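Local coordinates for protein monoacylglycerol lipase (Palaeococcus ferrophilus, PDB 6QE2) that probably hydrolyses monoacylglycerols to glycerol and free fatty acid, as a monoglyceride lipase of the alpha/beta-hydrolase fold, at residues Tyr4-Leu18 and Ile33-Asp47. Residues are numbered along the deposited sequence; the frame is centred on the assembly and turned at random.
Sequences YRAKFGTPERGWVVL and IELLNGAGFGVYAFD
Arg5 and Lys7 both reach Tyr44, whose strand 42-46 runs between strand 5-8, antiparallel to it, and strand 15-18, parallel to it. Arg5 NH1 donates to Tyr44 OH at 3.1 Å, the hydroxyl lying in the guanidinium plane while the two flat groups stand almost perpendicular (89°). Lys7 lays its aliphatic chain by the ring, CG 3.6 Å from Tyr44 CD2. The Tyr44 ring leans toward strand 5-8 because chi1 (-165°) sets CG anti to the backbone N, and its hydroxyl is also hydrogen-bonded to Glu76. Were Tyr44 replaced by alanine, Arg5 NH1 and Glu76 would probably lose their shared hydroxyl and the Lys7 methylenes their aromatic neighbour. Behind these side chains, Ala6 and Ala45 exchange two backbone bonds, each 2.8 Å between N and O, and Val16 O accepts a bond from Tyr44 N on the other flank. On the opposite face, Ile33 CG2 from helix 30-38 meets Phe8 CB at 3.7 Å. At the far end Arg13 CB sits over one face of the Phe41 ring, 3.8 Å from its centroid, a CH-pi contact, and Arg13 N donates to Gly40 O. Gly40, with positive phi, is the first residue to leave the helical conformation and completes a Schellman motif, within the beta-alpha-beta crossover of an alpha/beta-hydrolase sheet. Backbone bonds along both flanks thus hold strand 42-46 between its two neighbours, while Tyr44 adds a polar link between the edge strand and helix 63-77.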
loop_
_atom_site.group_PDB
_atom_site.type_symbol
_atom_site.label_atom_id
_atom_site.label_comp_id
_atom_site.label_asym_id
_atom_site.label_seq_id
_atom_site.Cartn_x
_atom_site.Cartn_y
_atom_site.Cartn_z
ATOM N N TYR A 4 -15.669 1.993 -5.841
ATOM C CA TYR A 4 -15.590 0.874 -6.747
ATOM C C TYR A 4 -15.056 -0.255 -5.886
ATOM O O TYR A 4 -13.948 -0.173 -5.366
ATOM C CB TYR A 4 -14.630 1.141 -7.901
ATOM C CG TYR A 4 -14.164 -0.136 -8.553
ATOM C CD1 TYR A 4 -14.948 -0.782 -9.497
ATOM C CD2 TYR A 4 -12.957 -0.712 -8.200
ATOM C CE1 TYR A 4 -14.532 -1.959 -10.083
ATOM C CE2 TYR A 4 -12.531 -1.888 -8.782
ATOM C CZ TYR A 4 -13.323 -2.507 -9.722
ATOM O OH TYR A 4 -12.900 -3.680 -10.302
ATOM N N ARG A 5 -15.866 -1.289 -5.708
ATOM C CA ARG A 5 -15.485 -2.438 -4.908
ATOM C C ARG A 5 -15.704 -3.691 -5.734
ATOM O O ARG A 5 -16.693 -3.795 -6.453
ATOM C CB ARG A 5 -16.342 -2.521 -3.646
ATOM C CG ARG A 5 -16.307 -1.292 -2.753
ATOM C CD ARG A 5 -17.509 -1.295 -1.823
ATOM N NE ARG A 5 -17.471 -0.221 -0.839
ATOM C CZ ARG A 5 -17.111 -0.384 0.427
ATOM N NH1 ARG A 5 -16.751 -1.581 0.866
ATOM N NH2 ARG A 5 -17.108 0.648 1.257
ATOM N N ALA A 6 -14.788 -4.644 -5.637
ATOM C CA ALA A 6 -14.945 -5.870 -6.387
ATOM C C ALA A 6 -14.399 -7.068 -5.641
ATOM O O ALA A 6 -13.349 -6.992 -5.029
ATOM C CB ALA A 6 -14.255 -5.748 -7.728
ATOM N N LYS A 7 -15.137 -8.168 -5.682
ATOM C CA LYS A 7 -14.667 -9.394 -5.057
ATOM C C LYS A 7 -14.287 -10.386 -6.146
ATOM O O LYS A 7 -15.036 -10.580 -7.106
ATOM C CB LYS A 7 -15.733 -10.007 -4.140
ATOM C CG LYS A 7 -16.146 -9.119 -2.971
ATOM C CD LYS A 7 -16.949 -9.920 -1.952
ATOM C CE LYS A 7 -18.395 -10.092 -2.364
ATOM N NZ LYS A 7 -19.298 -10.020 -1.181
ATOM N N PHE A 8 -13.131 -11.030 -5.976
ATOM C CA PHE A 8 -12.605 -11.973 -6.951
ATOM C C PHE A 8 -12.368 -13.316 -6.276
ATOM O O PHE A 8 -11.848 -13.378 -5.159
ATOM C CB PHE A 8 -11.287 -11.482 -7.575
ATOM C CG PHE A 8 -11.397 -10.164 -8.298
ATOM C CD1 PHE A 8 -11.051 -8.982 -7.664
ATOM C CD2 PHE A 8 -11.833 -10.111 -9.610
ATOM C CE1 PHE A 8 -11.146 -7.769 -8.327
ATOM C CE2 PHE A 8 -11.932 -8.905 -10.277
ATOM C CZ PHE A 8 -11.588 -7.731 -9.635
ATOM N N GLY A 9 -12.747 -14.391 -6.961
ATOM C CA GLY A 9 -12.429 -15.723 -6.491
ATOM C C GLY A 9 -13.339 -16.204 -5.375
ATOM O O GLY A 9 -14.341 -15.580 -5.018
ATOM N N THR A 10 -12.977 -17.368 -4.835
ATOM C CA THR A 10 -13.702 -18.044 -3.771
ATOM C C THR A 10 -12.823 -18.115 -2.530
ATOM O O THR A 10 -11.667 -18.550 -2.626
ATOM C CB THR A 10 -14.109 -19.466 -4.205
ATOM O OG1 THR A 10 -14.855 -19.395 -5.426
ATOM C CG2 THR A 10 -14.962 -20.127 -3.137
ATOM N N PRO A 11 -13.338 -17.763 -1.350
ATOM C CA PRO A 11 -12.430 -17.611 -0.197
ATOM C C PRO A 11 -12.262 -18.914 0.574
ATOM O O PRO A 11 -12.475 -18.985 1.790
ATOM C CB PRO A 11 -13.106 -16.508 0.630
ATOM C CG PRO A 11 -14.614 -16.806 0.382
ATOM C CD PRO A 11 -14.664 -17.185 -1.084
ATOM N N GLU A 12 -11.750 -19.927 -0.123
ATOM C CA GLU A 12 -11.512 -21.210 0.535
ATOM C C GLU A 12 -10.493 -21.097 1.665
ATOM O O GLU A 12 -10.689 -21.689 2.733
ATOM C CB GLU A 12 -11.129 -22.248 -0.527
ATOM C CG GLU A 12 -12.375 -22.492 -1.500
ATOM C CD GLU A 12 -12.027 -23.273 -2.767
ATOM O OE1 GLU A 12 -10.831 -23.343 -3.121
ATOM O OE2 GLU A 12 -12.945 -23.809 -3.421
ATOM N N ARG A 13 -9.448 -20.273 1.488
ATOM C CA ARG A 13 -8.414 -20.006 2.492
ATOM C C ARG A 13 -8.619 -18.691 3.229
ATOM O O ARG A 13 -7.781 -18.309 4.046
ATOM C CB ARG A 13 -7.056 -19.957 1.830
ATOM C CG ARG A 13 -6.604 -21.222 1.231
ATOM C CD ARG A 13 -5.133 -21.081 0.959
ATOM N NE ARG A 13 -4.585 -22.363 0.621
ATOM C CZ ARG A 13 -4.041 -23.201 1.488
ATOM N NH1 ARG A 13 -3.893 -22.860 2.751
ATOM N NH2 ARG A 13 -3.612 -24.384 1.060
ATOM N N GLY A 14 -9.722 -18.036 2.995
ATOM C CA GLY A 14 -9.965 -16.745 3.597
ATOM C C GLY A 14 -9.889 -15.645 2.556
ATOM O O GLY A 14 -9.805 -15.888 1.347
ATOM N N TRP A 15 -9.880 -14.411 3.054
ATOM C CA TRP A 15 -9.913 -13.219 2.228
ATOM C C TRP A 15 -8.603 -12.450 2.325
ATOM O O TRP A 15 -7.952 -12.423 3.371
ATOM C CB TRP A 15 -11.050 -12.289 2.644
ATOM C CG TRP A 15 -12.389 -12.764 2.197
ATOM C CD1 TRP A 15 -13.298 -13.462 2.929
ATOM C CD2 TRP A 15 -12.963 -12.584 0.901
ATOM N NE1 TRP A 15 -14.416 -13.722 2.172
ATOM C CE2 TRP A 15 -14.235 -13.193 0.921
ATOM C CE3 TRP A 15 -12.532 -11.959 -0.273
ATOM C CZ2 TRP A 15 -15.073 -13.202 -0.188
ATOM C CZ3 TRP A 15 -13.365 -11.967 -1.374
ATOM C CH2 TRP A 15 -14.623 -12.591 -1.325
ATOM N N VAL A 16 -8.274 -11.760 1.245
ATOM C CA VAL A 16 -7.141 -10.861 1.224
ATOM C C VAL A 16 -7.708 -9.542 0.719
ATOM O O VAL A 16 -8.318 -9.500 -0.330
ATOM C CB VAL A 16 -6.010 -11.298 0.290
ATOM C CG1 VAL A 16 -4.932 -10.236 0.266
ATOM C CG2 VAL A 16 -5.411 -12.605 0.747
ATOM N N VAL A 17 -7.544 -8.487 1.501
ATOM C CA VAL A 17 -8.011 -7.169 1.111
ATOM C C VAL A 17 -6.839 -6.448 0.476
ATOM O O VAL A 17 -5.790 -6.336 1.073
ATOM C CB VAL A 17 -8.528 -6.353 2.300
ATOM C CG1 VAL A 17 -8.928 -4.968 1.841
ATOM C CG2 VAL A 17 -9.707 -7.048 2.950
ATOM N N LEU A 18 -7.042 -5.970 -0.740
ATOM C CA LEU A 18 -6.008 -5.285 -1.488
ATOM C C LEU A 18 -6.135 -3.777 -1.376
ATOM O O LEU A 18 -7.173 -3.223 -1.666
ATOM C CB LEU A 18 -6.077 -5.695 -2.952
ATOM C CG LEU A 18 -5.210 -4.874 -3.897
ATOM C CD1 LEU A 18 -3.806 -5.436 -3.907
ATOM C CD2 LEU A 18 -5.787 -4.867 -5.293
ATOM N N ILE A 33 -3.924 -10.918 -8.127
ATOM C CA ILE A 33 -5.271 -11.390 -7.818
ATOM C C ILE A 33 -5.483 -12.779 -8.402
ATOM O O ILE A 33 -6.009 -13.678 -7.734
ATOM C CB ILE A 33 -6.323 -10.397 -8.345
ATOM C CG1 ILE A 33 -6.264 -9.086 -7.559
ATOM C CG2 ILE A 33 -7.724 -11.002 -8.271
ATOM C CD1 ILE A 33 -7.008 -7.951 -8.236
ATOM N N GLU A 34 -5.062 -12.975 -9.653
ATOM C CA GLU A 34 -5.225 -14.270 -10.304
ATOM C C GLU A 34 -4.456 -15.358 -9.563
ATOM O O GLU A 34 -4.977 -16.460 -9.345
ATOM C CB GLU A 34 -4.754 -14.171 -11.757
ATOM C CG GLU A 34 -4.863 -15.452 -12.573
ATOM C CD GLU A 34 -4.545 -15.231 -14.045
ATOM O OE1 GLU A 34 -3.349 -15.155 -14.403
ATOM O OE2 GLU A 34 -5.497 -15.112 -14.846
ATOM N N LEU A 35 -3.218 -15.063 -9.160
ATOM C CA LEU A 35 -2.426 -16.044 -8.425
ATOM C C LEU A 35 -3.048 -16.360 -7.069
ATOM O O LEU A 35 -3.113 -17.526 -6.665
ATOM C CB LEU A 35 -0.987 -15.547 -8.265
ATOM C CG LEU A 35 -0.149 -15.474 -9.546
ATOM C CD1 LEU A 35 1.182 -14.757 -9.306
ATOM C CD2 LEU A 35 0.083 -16.848 -10.158
ATOM N N LEU A 36 -3.518 -15.337 -6.351
ATOM C CA LEU A 36 -4.142 -15.580 -5.053
ATOM C C LEU A 36 -5.420 -16.397 -5.189
ATOM O O LEU A 36 -5.687 -17.278 -4.365
ATOM C CB LEU A 36 -4.441 -14.259 -4.349
ATOM C CG LEU A 36 -3.221 -13.488 -3.862
ATOM C CD1 LEU A 36 -3.635 -12.109 -3.351
ATOM C CD2 LEU A 36 -2.521 -14.274 -2.775
ATOM N N ASN A 37 -6.242 -16.092 -6.197
ATOM C CA ASN A 37 -7.440 -16.894 -6.435
ATOM C C ASN A 37 -7.063 -18.331 -6.758
ATOM O O ASN A 37 -7.707 -19.274 -6.283
ATOM C CB ASN A 37 -8.274 -16.314 -7.578
ATOM C CG ASN A 37 -8.952 -15.003 -7.223
ATOM O OD1 ASN A 37 -9.359 -14.258 -8.108
ATOM N ND2 ASN A 37 -9.083 -14.723 -5.931
ATOM N N GLY A 38 -6.030 -18.512 -7.585
ATOM C CA GLY A 38 -5.564 -19.848 -7.922
ATOM C C GLY A 38 -5.081 -20.643 -6.728
ATOM O O GLY A 38 -5.107 -21.877 -6.747
ATOM N N ALA A 39 -4.608 -19.962 -5.690
ATOM C CA ALA A 39 -4.153 -20.614 -4.469
ATOM C C ALA A 39 -5.263 -20.824 -3.447
ATOM O O ALA A 39 -5.008 -21.421 -2.396
ATOM C CB ALA A 39 -3.016 -19.811 -3.832
ATOM N N GLY A 40 -6.475 -20.339 -3.712
ATOM C CA GLY A 40 -7.607 -20.559 -2.835
ATOM C C GLY A 40 -8.067 -19.372 -2.012
ATOM O O GLY A 40 -8.908 -19.551 -1.121
ATOM N N PHE A 41 -7.575 -18.168 -2.293
ATOM C CA PHE A 41 -8.015 -16.977 -1.581
ATOM C C PHE A 41 -9.060 -16.225 -2.389
ATOM O O PHE A 41 -9.016 -16.185 -3.622
ATOM C CB PHE A 41 -6.844 -16.030 -1.300
ATOM C CG PHE A 41 -5.845 -16.572 -0.337
ATOM C CD1 PHE A 41 -4.713 -17.222 -0.793
ATOM C CD2 PHE A 41 -6.036 -16.443 1.027
ATOM C CE1 PHE A 41 -3.794 -17.727 0.089
ATOM C CE2 PHE A 41 -5.105 -16.946 1.916
ATOM C CZ PHE A 41 -3.991 -17.590 1.444
ATOM N N GLY A 42 -10.003 -15.621 -1.680
ATOM C CA GLY A 42 -10.793 -14.560 -2.253
ATOM C C GLY A 42 -10.023 -13.264 -2.081
ATOM O O GLY A 42 -9.258 -13.113 -1.137
ATOM N N VAL A 43 -10.193 -12.348 -3.028
ATOM C CA VAL A 43 -9.554 -11.037 -2.961
ATOM C C VAL A 43 -10.647 -9.985 -3.015
ATOM O O VAL A 43 -11.511 -10.028 -3.898
ATOM C CB VAL A 43 -8.534 -10.822 -4.094
ATOM C CG1 VAL A 43 -7.933 -9.410 -4.005
ATOM C CG2 VAL A 43 -7.436 -11.881 -4.034
ATOM N N TYR A 44 -10.622 -9.060 -2.058
ATOM C CA TYR A 44 -11.542 -7.931 -2.024
ATOM C C TYR A 44 -10.743 -6.710 -2.448
ATOM O O TYR A 44 -9.812 -6.299 -1.746
ATOM C CB TYR A 44 -12.153 -7.750 -0.635
ATOM C CG TYR A 44 -13.370 -6.845 -0.595
ATOM C CD1 TYR A 44 -13.281 -5.505 -0.951
ATOM C CD2 TYR A 44 -14.604 -7.333 -0.200
ATOM C CE1 TYR A 44 -14.388 -4.678 -0.917
ATOM C CE2 TYR A 44 -15.718 -6.512 -0.162
ATOM C CZ TYR A 44 -15.598 -5.184 -0.518
ATOM O OH TYR A 44 -16.696 -4.356 -0.479
ATOM N N ALA A 45 -11.091 -6.150 -3.599
ATOM C CA ALA A 45 -10.397 -4.990 -4.133
ATOM C C ALA A 45 -11.302 -3.772 -4.064
ATOM O O ALA A 45 -12.528 -3.878 -4.155
ATOM C CB ALA A 45 -9.957 -5.229 -5.580
ATOM N N PHE A 46 -10.687 -2.606 -3.905
ATOM C CA PHE A 46 -11.429 -1.360 -3.990
ATOM C C PHE A 46 -10.480 -0.298 -4.515
ATOM O O PHE A 46 -9.261 -0.427 -4.412
ATOM C CB PHE A 46 -12.016 -0.929 -2.633
ATOM C CG PHE A 46 -10.972 -0.500 -1.622
ATOM C CD1 PHE A 46 -10.329 -1.433 -0.820
ATOM C CD2 PHE A 46 -10.624 0.837 -1.490
ATOM C CE1 PHE A 46 -9.367 -1.038 0.101
ATOM C CE2 PHE A 46 -9.655 1.238 -0.576
ATOM C CZ PHE A 46 -9.027 0.296 0.218
ATOM N N ASP A 47 -11.051 0.755 -5.082
ATOM C CA ASP A 47 -10.284 1.931 -5.460
ATOM C C ASP A 47 -10.537 3.020 -4.431
ATOM O O ASP A 47 -11.687 3.282 -4.067
ATOM C CB ASP A 47 -10.651 2.399 -6.872
ATOM C CG ASP A 47 -10.101 1.476 -7.955
ATOM O OD1 ASP A 47 -9.361 0.529 -7.613
ATOM O OD2 ASP A 47 -10.397 1.695 -9.149
HETATM O O HOH W 1 -10.435 -18.726 -5.581
HETATM O O HOH W 2 -7.050 -1.066 -3.246
#